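Local coordinates for putative histidinol-phosphate aminotransferase (Burkholderia pseudomallei, PDB 3P1T), which probably catalyses the pyridoxal-phosphate-dependent transamination between L-histidinol phosphate and 2-oxoglutarate in histidine biosynthesis, at residues V174-F179 with E248-K253; E79-I84 with A105-S110; E62-P67 with A209-S214. All coordinates share one frame; numbering follows the deposited sequence.

Interaction 1: residues V174-F179 with E248-K253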
loop_
_atom_site.group_PDB
_atom_site.type_symbol
_atom_site.label_atom_id
_atom_site.label_comp_id
_atom_site.label_asym_id
_atom_site.label_seq_id
_atom_site.Cartn_x
_atom_site.Cartn_y
_atom_site.Cartn_z
ATOM N N VAL A 174 -5.631 5.605 21.352
ATOM C CA VAL A 174 -5.978 6.859 22.045
ATOM C C VAL A 174 -7.519 7.099 22.119
ATOM O O VAL A 174 -7.969 7.713 23.083
ATOM C CB VAL A 174 -5.290 8.090 21.395
ATOM C CG1 VAL A 174 -5.906 8.437 20.034
ATOM C CG2 VAL A 174 -5.315 9.303 22.324
ATOM N N ASP A 175 -8.315 6.625 21.143
ATOM C CA ASP A 175 -9.761 6.892 21.143
ATOM C C ASP A 175 -10.522 6.192 22.327
ATOM O O ASP A 175 -11.646 6.594 22.653
ATOM C CB ASP A 175 -10.385 6.497 19.802
ATOM C CG ASP A 175 -10.370 7.604 18.740
ATOM O OD1 ASP A 175 -9.839 8.719 19.030
ATOM O OD2 ASP A 175 -10.948 7.386 17.647
ATOM N N TYR A 176 -9.888 5.233 23.008
ATOM C CA TYR A 176 -10.487 4.579 24.165
ATOM C C TYR A 176 -9.856 5.099 25.462
ATOM O O TYR A 176 -10.111 4.537 26.539
ATOM C CB TYR A 176 -10.310 3.055 24.054
ATOM C CG TYR A 176 -10.792 2.494 22.735
ATOM C CD1 TYR A 176 -12.157 2.394 22.452
ATOM C CD2 TYR A 176 -9.891 2.091 21.757
ATOM C CE1 TYR A 176 -12.604 1.895 21.228
ATOM C CE2 TYR A 176 -10.326 1.599 20.532
ATOM C CZ TYR A 176 -11.681 1.491 20.275
ATOM O OH TYR A 176 -12.083 0.980 19.067
ATOM N N SER A 177 -9.017 6.156 25.367
ATOM C CA SER A 177 -8.298 6.672 26.521
ATOM C C SER A 177 -9.042 7.828 27.236
ATOM O O SER A 177 -10.185 8.194 26.898
ATOM C CB SER A 177 -6.908 7.141 26.117
ATOM O OG SER A 177 -6.973 8.370 25.415
ATOM N N SER A 178 -8.370 8.355 28.277
ATOM C CA SER A 178 -8.815 9.443 29.145
ATOM C C SER A 178 -8.168 10.762 28.726
ATOM O O SER A 178 -8.447 11.795 29.332
ATOM C CB SER A 178 -8.459 9.122 30.598
ATOM O OG SER A 178 -8.835 7.806 30.962
ATOM N N PHE A 179 -7.301 10.731 27.697
ATOM C CA PHE A 179 -6.562 11.908 27.252
ATOM C C PHE A 179 -6.866 12.244 25.768
ATOM O O PHE A 179 -6.000 12.754 25.062
ATOM C CB PHE A 179 -5.044 11.713 27.486
ATOM C CG PHE A 179 -4.379 10.472 26.917
ATOM C CD1 PHE A 179 -3.796 10.490 25.652
ATOM C CD2 PHE A 179 -4.244 9.319 27.686
ATOM C CE1 PHE A 179 -3.136 9.368 25.150
ATOM C CE2 PHE A 179 -3.589 8.193 27.174
ATOM C CZ PHE A 179 -3.043 8.227 25.910
ATOM N N GLU A 248 -18.392 7.766 17.995
ATOM C CA GLU A 248 -18.581 8.154 19.406
ATOM C C GLU A 248 -19.447 7.147 20.169
ATOM O O GLU A 248 -19.198 6.916 21.357
ATOM C CB GLU A 248 -19.195 9.552 19.545
ATOM C CG GLU A 248 -18.226 10.691 19.247
ATOM C CD GLU A 248 -17.006 10.859 20.139
ATOM O OE1 GLU A 248 -16.972 10.290 21.254
ATOM O OE2 GLU A 248 -16.098 11.616 19.733
ATOM N N ALA A 249 -20.437 6.542 19.482
ATOM C CA ALA A 249 -21.316 5.524 20.064
ATOM C C ALA A 249 -20.520 4.229 20.343
ATOM O O ALA A 249 -20.721 3.591 21.380
ATOM C CB ALA A 249 -22.494 5.251 19.136
ATOM N N HIS A 250 -19.579 3.885 19.441
ATOM C CA HIS A 250 -18.709 2.719 19.577
ATOM C C HIS A 250 -17.737 2.930 20.741
ATOM O O HIS A 250 -17.513 2.003 21.515
ATOM C CB HIS A 250 -17.956 2.440 18.254
ATOM C CG HIS A 250 -16.698 1.664 18.429
ATOM N ND1 HIS A 250 -16.716 0.317 18.718
ATOM C CD2 HIS A 250 -15.412 2.078 18.373
ATOM C CE1 HIS A 250 -15.448 -0.051 18.822
ATOM N NE2 HIS A 250 -14.628 0.973 18.628
ATOM N N ILE A 251 -17.164 4.141 20.862
ATOM C CA ILE A 251 -16.213 4.480 21.922
ATOM C C ILE A 251 -16.924 4.379 23.280
ATOM O O ILE A 251 -16.416 3.692 24.170
ATOM C CB ILE A 251 -15.605 5.893 21.666
ATOM C CG1 ILE A 251 -14.592 5.823 20.479
ATOM C CG2 ILE A 251 -14.944 6.469 22.932
ATOM C CD1 ILE A 251 -14.106 7.173 19.921
ATOM N N ALA A 252 -18.119 5.005 23.405
ATOM C CA ALA A 252 -18.920 5.026 24.628
ATOM C C ALA A 252 -19.264 3.609 25.099
ATOM O O ALA A 252 -19.052 3.293 26.277
ATOM C CB ALA A 252 -20.192 5.829 24.405
ATOM N N LYS A 253 -19.749 2.756 24.172
ATOM C CA LYS A 253 -20.125 1.358 24.422
ATOM C C LYS A 253 -18.889 0.545 24.823
ATOM O O LYS A 253 -18.977 -0.247 25.760
ATOM C CB LYS A 253 -20.801 0.767 23.169
ATOM C CG LYS A 253 -21.302 -0.674 23.257
ATOM C CD LYS A 253 -21.984 -1.041 21.935
ATOM C CE LYS A 253 -22.401 -2.483 21.842
ATOM N NZ LYS A 253 -23.117 -2.767 20.566
#
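Tyr176 and His250 meet through a hydrogen bond, with Tyr176 OH 2.6 Å from His250 NE2; either could be the donor. It joins a loop of the large domain of the fold type I aminotransferase architecture to helix 244-267, the long helix that in this family leads from the large domain towards the C-terminal one. The hydroxyl arrives at the edge of the imidazole, near its plane, and NE2 in turn lies near the plane of the phenol; the two rings are steeply inclined, their planes 80° apart, with centroids 5.5 Å from each other. His250 CG is anti to its backbone N (chi1 157°), and this swings NE2 off the helix towards the tyrosine. One helix position further on, Ile251 packs against Asp175: its CG2 lies 3.3 Å from Asp175 O, and CD1 reaches 3.8 Å from Asp175 CB. The Tyr176 ring adds a looser apolar contact, with CE1 4.5 Å from Ile251 CG1. All four residues are buried. The next shell fixes the loop. The carboxylate of Asp175 turns to other partners, OD2 bonding to Ser199 OG and forming a salt bridge to Arg247, while Tyr176 O accepts a bond from Arg258, further along the same helix. Ser199 lies just after strand 190-195, in the region that carries the cofactor lysine in relatives. Behind Tyr176, the short 3-10 turn is closed at Val174 O, which accepts from both Ser177 N and Ser177 OG. The same hydroxyl forms an ST turn, accepting from Phe179 N at 3.3 Å, and it sits 3.5 Å above the centre of the Phe179 ring.

Interaction 2: residues E79-I84 with A105-S110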
loop_
_atom_site.group_PDB
_atom_site.type_symbol
_atom_site.label_atom_id
_atom_site.label_comp_id
_atom_site.label_asym_id
_atom_site.label_seq_id
_atom_site.Cartn_x
_atom_site.Cartn_y
_atom_site.Cartn_z
ATOM N N GLU A 79 4.495 0.976 7.414
ATOM C CA GLU A 79 5.046 2.017 6.530
ATOM C C GLU A 79 5.610 3.170 7.347
ATOM O O GLU A 79 6.681 3.676 7.036
ATOM C CB GLU A 79 4.013 2.557 5.530
ATOM C CG GLU A 79 4.580 3.722 4.722
ATOM C CD GLU A 79 3.811 4.252 3.534
ATOM O OE1 GLU A 79 2.624 3.894 3.363
ATOM O OE2 GLU A 79 4.413 5.030 2.763
ATOM N N CYS A 80 4.871 3.580 8.376
ATOM C CA CYS A 80 5.234 4.650 9.286
ATOM C C CYS A 80 6.647 4.410 9.873
ATOM O O CYS A 80 7.515 5.283 9.761
ATOM C CB CYS A 80 4.183 4.753 10.387
ATOM S SG CYS A 80 4.577 5.965 11.674
ATOM N N PHE A 81 6.872 3.210 10.467
ATOM C CA PHE A 81 8.135 2.846 11.099
ATOM C C PHE A 81 9.262 2.820 10.072
ATOM O O PHE A 81 10.352 3.301 10.367
ATOM C CB PHE A 81 8.032 1.480 11.822
ATOM C CG PHE A 81 9.217 1.186 12.714
ATOM C CD1 PHE A 81 10.386 0.630 12.188
ATOM C CD2 PHE A 81 9.183 1.503 14.070
ATOM C CE1 PHE A 81 11.501 0.435 12.990
ATOM C CE2 PHE A 81 10.291 1.291 14.871
ATOM C CZ PHE A 81 11.447 0.766 14.322
ATOM N N ASP A 82 9.011 2.255 8.886
ATOM C CA ASP A 82 10.014 2.132 7.817
ATOM C C ASP A 82 10.459 3.479 7.283
ATOM O O ASP A 82 11.664 3.710 7.186
ATOM C CB ASP A 82 9.501 1.288 6.637
ATOM C CG ASP A 82 9.517 -0.218 6.841
ATOM O OD1 ASP A 82 9.827 -0.663 7.961
ATOM O OD2 ASP A 82 9.283 -0.950 5.861
ATOM N N ARG A 83 9.516 4.371 6.946
ATOM C CA ARG A 83 9.878 5.658 6.361
ATOM C C ARG A 83 10.579 6.553 7.405
ATOM O O ARG A 83 11.511 7.257 7.032
ATOM C CB ARG A 83 8.659 6.352 5.743
ATOM C CG ARG A 83 8.053 5.483 4.648
ATOM C CD ARG A 83 7.811 6.197 3.342
ATOM N NE ARG A 83 7.265 5.289 2.334
ATOM C CZ ARG A 83 8.008 4.582 1.487
ATOM N NH1 ARG A 83 9.331 4.673 1.515
ATOM N NH2 ARG A 83 7.437 3.788 0.601
ATOM N N ILE A 84 10.216 6.455 8.706
ATOM C CA ILE A 84 10.874 7.226 9.759
ATOM C C ILE A 84 12.292 6.684 9.958
ATOM O O ILE A 84 13.246 7.470 9.963
ATOM C CB ILE A 84 10.073 7.249 11.101
ATOM C CG1 ILE A 84 8.791 8.078 10.954
ATOM C CG2 ILE A 84 10.928 7.821 12.255
ATOM C CD1 ILE A 84 7.877 8.046 12.184
ATOM N N ALA A 105 9.587 -6.588 14.354
ATOM C CA ALA A 105 9.461 -7.174 13.017
ATOM C C ALA A 105 10.111 -6.301 11.966
ATOM O O ALA A 105 10.825 -6.828 11.120
ATOM C CB ALA A 105 8.003 -7.388 12.675
ATOM N N ARG A 106 9.908 -4.978 12.041
ATOM C CA ARG A 106 10.484 -3.992 11.103
ATOM C C ARG A 106 11.988 -3.791 11.353
ATOM O O ARG A 106 12.739 -3.538 10.400
ATOM C CB ARG A 106 9.733 -2.655 11.221
ATOM C CG ARG A 106 8.279 -2.741 10.759
ATOM C CD ARG A 106 8.214 -2.778 9.242
ATOM N NE ARG A 106 8.027 -4.119 8.702
ATOM C CZ ARG A 106 8.280 -4.470 7.446
ATOM N NH1 ARG A 106 8.824 -3.602 6.602
ATOM N NH2 ARG A 106 8.049 -5.709 7.041
ATOM N N ILE A 107 12.435 -3.929 12.622
ATOM C CA ILE A 107 13.850 -3.826 12.990
ATOM C C ILE A 107 14.576 -5.101 12.437
ATOM O O ILE A 107 15.725 -5.018 12.006
ATOM C CB ILE A 107 14.004 -3.605 14.528
ATOM C CG1 ILE A 107 13.704 -2.113 14.864
ATOM C CG2 ILE A 107 15.414 -3.981 15.025
ATOM C CD1 ILE A 107 13.269 -1.814 16.290
ATOM N N ALA A 108 13.851 -6.225 12.334
ATOM C CA ALA A 108 14.344 -7.482 11.802
ATOM C C ALA A 108 14.512 -7.449 10.284
ATOM O O ALA A 108 15.149 -8.354 9.739
ATOM C CB ALA A 108 13.386 -8.594 12.170
ATOM N N VAL A 109 13.876 -6.493 9.585
ATOM C CA VAL A 109 14.021 -6.428 8.121
ATOM C C VAL A 109 14.968 -5.291 7.782
ATOM O O VAL A 109 15.260 -5.098 6.624
ATOM C CB VAL A 109 12.713 -6.339 7.289
ATOM C CG1 VAL A 109 11.888 -7.609 7.417
ATOM C CG2 VAL A 109 11.888 -5.116 7.641
ATOM N N SER A 110 15.487 -4.579 8.775
ATOM C CA SER A 110 16.455 -3.497 8.555
ATOM C C SER A 110 17.810 -3.832 9.216
ATOM O O SER A 110 17.970 -4.906 9.797
ATOM C CB SER A 110 15.905 -2.191 9.116
ATOM O OG SER A 110 15.834 -2.292 10.530
HETATM O O HOH W 1 12.451 -1.784 7.982
#
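Arg106 lies across Asp82 at roughly a right angle and runs past Phe81 in the opposite sense; its charged end meets Asp82 and its aliphatic base meets Phe81. Helix 102-107 belongs to the beta-alpha-beta crossover that joins the neighbouring parallel strands 92-96 and 113-117 of the large-domain sheet, and here it packs on helix 76-87. The Phe81 ring stands almost perpendicular to the Arg106 guanidinium, at 89°, and meets the aliphatic root of the arginine: CD1 is 3.5 Å from Arg106 CB. At the far end of the same ring, CZ touches Ile107 CG1 at 3.7 Å. Both approaches are oblique to the ring. Phe81 CG is anti to the backbone N (chi1 -169°), which points the ring at Arg106 and Ile107. Arg106, bent at chi2 and chi3, curls back so that its guanidinium edge faces the aspartate. The salt bridge runs from Arg106 NH1 to Asp82 OD2, 2.8 Å; the oxygen uses its syn lone pair, and it lies near the guanidinium plane, though the carboxylate itself is turned 35° from that plane. A weak second bond reaches Asp82 OD1. Val109 CG2 covers one face of the guanidinium towards its rim. The pair also belongs to the dimer interface: Trp225 NE1 of the second subunit bonds to Asp82 OD2, and Arg106 NH1 donates to the backbone carbonyl of Lys223 of that subunit, so each charged group bridges the helices and the subunits at once. A water links the two segments, donating to Asp82 OD1 at 2.9 Å and to Arg106 O at 3.0 Å.

Interaction 3: residues E62-P67 with A209-S214. With EDO (1,2-ethanediol), chain H.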
loop_
_atom_site.group_PDB
_atom_site.type_symbol
_atom_site.label_atom_id
_atom_site.label_comp_id
_atom_site.label_asym_id
_atom_site.label_seq_id
_atom_site.Cartn_x
_atom_site.Cartn_y
_atom_site.Cartn_z
ATOM N N GLU A 62 -8.395 18.807 7.872
ATOM C CA GLU A 62 -9.567 19.398 8.511
ATOM C C GLU A 62 -9.937 18.610 9.748
ATOM O O GLU A 62 -10.132 19.198 10.816
ATOM C CB GLU A 62 -10.751 19.437 7.532
ATOM C CG GLU A 62 -10.976 20.785 6.862
ATOM C CD GLU A 62 -11.470 20.730 5.419
ATOM O OE1 GLU A 62 -12.506 20.074 5.154
ATOM O OE2 GLU A 62 -10.837 21.383 4.556
ATOM N N HIS A 63 -10.021 17.278 9.602
ATOM C CA HIS A 63 -10.412 16.358 10.655
ATOM C C HIS A 63 -9.473 16.472 11.874
ATOM O O HIS A 63 -9.960 16.584 13.000
ATOM C CB HIS A 63 -10.434 14.915 10.112
ATOM C CG HIS A 63 -11.002 13.919 11.078
ATOM N ND1 HIS A 63 -12.369 13.772 11.241
ATOM C CD2 HIS A 63 -10.367 13.039 11.887
ATOM C CE1 HIS A 63 -12.522 12.835 12.160
ATOM N NE2 HIS A 63 -11.344 12.363 12.579
ATOM N N PHE A 64 -8.141 16.481 11.650
ATOM C CA PHE A 64 -7.167 16.519 12.740
ATOM C C PHE A 64 -6.761 17.957 13.109
ATOM O O PHE A 64 -5.972 18.140 14.046
ATOM C CB PHE A 64 -5.941 15.691 12.366
ATOM C CG PHE A 64 -6.266 14.216 12.339
ATOM C CD1 PHE A 64 -6.370 13.491 13.515
ATOM C CD2 PHE A 64 -6.463 13.548 11.135
ATOM C CE1 PHE A 64 -6.675 12.126 13.491
ATOM C CE2 PHE A 64 -6.758 12.178 11.116
ATOM C CZ PHE A 64 -6.866 11.482 12.295
ATOM N N SER A 65 -7.355 18.963 12.425
ATOM C CA SER A 65 -7.151 20.404 12.624
ATOM C C SER A 65 -5.644 20.764 12.633
ATOM O O SER A 65 -5.141 21.409 13.553
ATOM C CB SER A 65 -7.831 20.883 13.904
ATOM O OG SER A 65 -9.240 20.722 13.843
ATOM N N CYS A 66 -4.935 20.350 11.586
ATOM C CA CYS A 66 -3.515 20.650 11.430
ATOM C C CYS A 66 -3.223 20.943 9.969
ATOM O O CYS A 66 -4.028 20.539 9.126
ATOM C CB CYS A 66 -2.673 19.490 11.935
ATOM S SG CYS A 66 -2.717 18.039 10.862
ATOM N N PRO A 67 -2.086 21.576 9.603
ATOM C CA PRO A 67 -1.816 21.788 8.176
ATOM C C PRO A 67 -1.499 20.475 7.463
ATOM O O PRO A 67 -0.958 19.550 8.077
ATOM C CB PRO A 67 -0.602 22.722 8.177
ATOM C CG PRO A 67 -0.445 23.190 9.582
ATOM C CD PRO A 67 -0.996 22.116 10.434
ATOM N N ALA A 209 -2.315 7.779 9.836
ATOM C CA ALA A 209 -1.859 9.145 9.619
ATOM C C ALA A 209 -0.671 9.455 10.527
ATOM O O ALA A 209 -0.753 9.249 11.742
ATOM C CB ALA A 209 -3.001 10.130 9.874
ATOM N N LEU A 210 0.438 9.928 9.934
ATOM C CA LEU A 210 1.654 10.309 10.663
ATOM C C LEU A 210 1.756 11.820 10.709
ATOM O O LEU A 210 1.653 12.471 9.665
ATOM C CB LEU A 210 2.923 9.689 10.032
ATOM C CG LEU A 210 4.273 10.119 10.613
ATOM C CD1 LEU A 210 4.441 9.674 12.081
ATOM C CD2 LEU A 210 5.415 9.619 9.748
ATOM N N PHE A 211 1.978 12.372 11.904
ATOM C CA PHE A 211 2.095 13.823 12.107
ATOM C C PHE A 211 3.499 14.152 12.570
ATOM O O PHE A 211 4.036 13.459 13.434
ATOM C CB PHE A 211 1.041 14.337 13.113
ATOM C CG PHE A 211 -0.364 13.900 12.777
ATOM C CD1 PHE A 211 -0.864 12.682 13.230
ATOM C CD2 PHE A 211 -1.184 14.686 11.985
ATOM C CE1 PHE A 211 -2.159 12.258 12.888
ATOM C CE2 PHE A 211 -2.489 14.264 11.657
ATOM C CZ PHE A 211 -2.965 13.057 12.108
ATOM N N GLY A 212 4.090 15.184 11.980
ATOM C CA GLY A 212 5.441 15.606 12.326
ATOM C C GLY A 212 5.832 16.948 11.747
ATOM O O GLY A 212 4.998 17.645 11.142
ATOM N N PRO A 213 7.129 17.315 11.928
ATOM C CA PRO A 213 7.631 18.596 11.372
ATOM C C PRO A 213 7.608 18.579 9.839
ATOM O O PRO A 213 7.908 17.546 9.232
ATOM C CB PRO A 213 9.055 18.702 11.924
ATOM C CG PRO A 213 9.456 17.304 12.256
ATOM C CD PRO A 213 8.194 16.556 12.617
ATOM N N SER A 214 7.221 19.717 9.225
ATOM C CA SER A 214 6.947 19.863 7.795
ATOM C C SER A 214 8.124 19.454 6.884
ATOM O O SER A 214 7.866 18.811 5.857
ATOM C CB SER A 214 6.510 21.288 7.448
ATOM O OG SER A 214 7.357 22.305 7.951
HETATM C C1 EDO H . 5.796 22.381 11.779
HETATM O O1 EDO H . 6.132 21.682 12.991
HETATM C C2 EDO H . 6.948 23.218 11.214
HETATM O O2 EDO H . 8.064 22.396 10.852
#
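Phe211 drives the edge of its ring into a face of Phe64, giving an edge-to-face pair with planes at 62° and centroids 4.9 Å apart. CZ of Phe211 is the leading atom, 3.5 Å from Phe64 CG, while His63 CD2 covers the opposite face of the Phe64 ring. Cys66 completes the dense part: its chi1 of 72° places SG beside the edge of the Phe211 ring, near its plane, 3.9 Å from CD2. Ala209 CB, 4.5 Å from Phe64 CE2, is a looser neighbour. These residues join the C-terminal end of helix 52-64, where Ser65 adopts the positive phi of a Schellman motif, to strand 208-211 of the large-domain sheet; Leu184 also packs on both rings. Past Phe211 the two segments no longer touch. Ser214, at the start of helix 214-221, instead meets a 1,2-ethanediol, probably from the crystallisation liquor, whose O2 takes a hydrogen bond from Ser214 N and shares a second one with Ser214 OG, 3.0 Å away. No hydrogen bond crosses between the two segments, so cohesion rests on aromatic, sulfur and aliphatic contact alone.

Interactions 2 and 3 touch through the large-domain sheet: on strand 208-211, Leu210 CD1 packs 3.7 Å from Cys80 SG and 3.8 Å from Ile84 CD1 of helix 76-87, while Phe211 faces helix 52-64 on the other side of the sheet. Their centres are about 21 Å apart, and interaction 2 is nested within the loop that interaction 3 closes. Interaction 1 lies about 21 Å from interaction 3, centre to centre, with nearest atoms about 7 Å apart, and about 29 Å from interaction 2, again between centres, across the chain's centre. Through Ser199, interaction 1 adjoins the probable cofactor region, whereas interaction 2 reaches the second subunit.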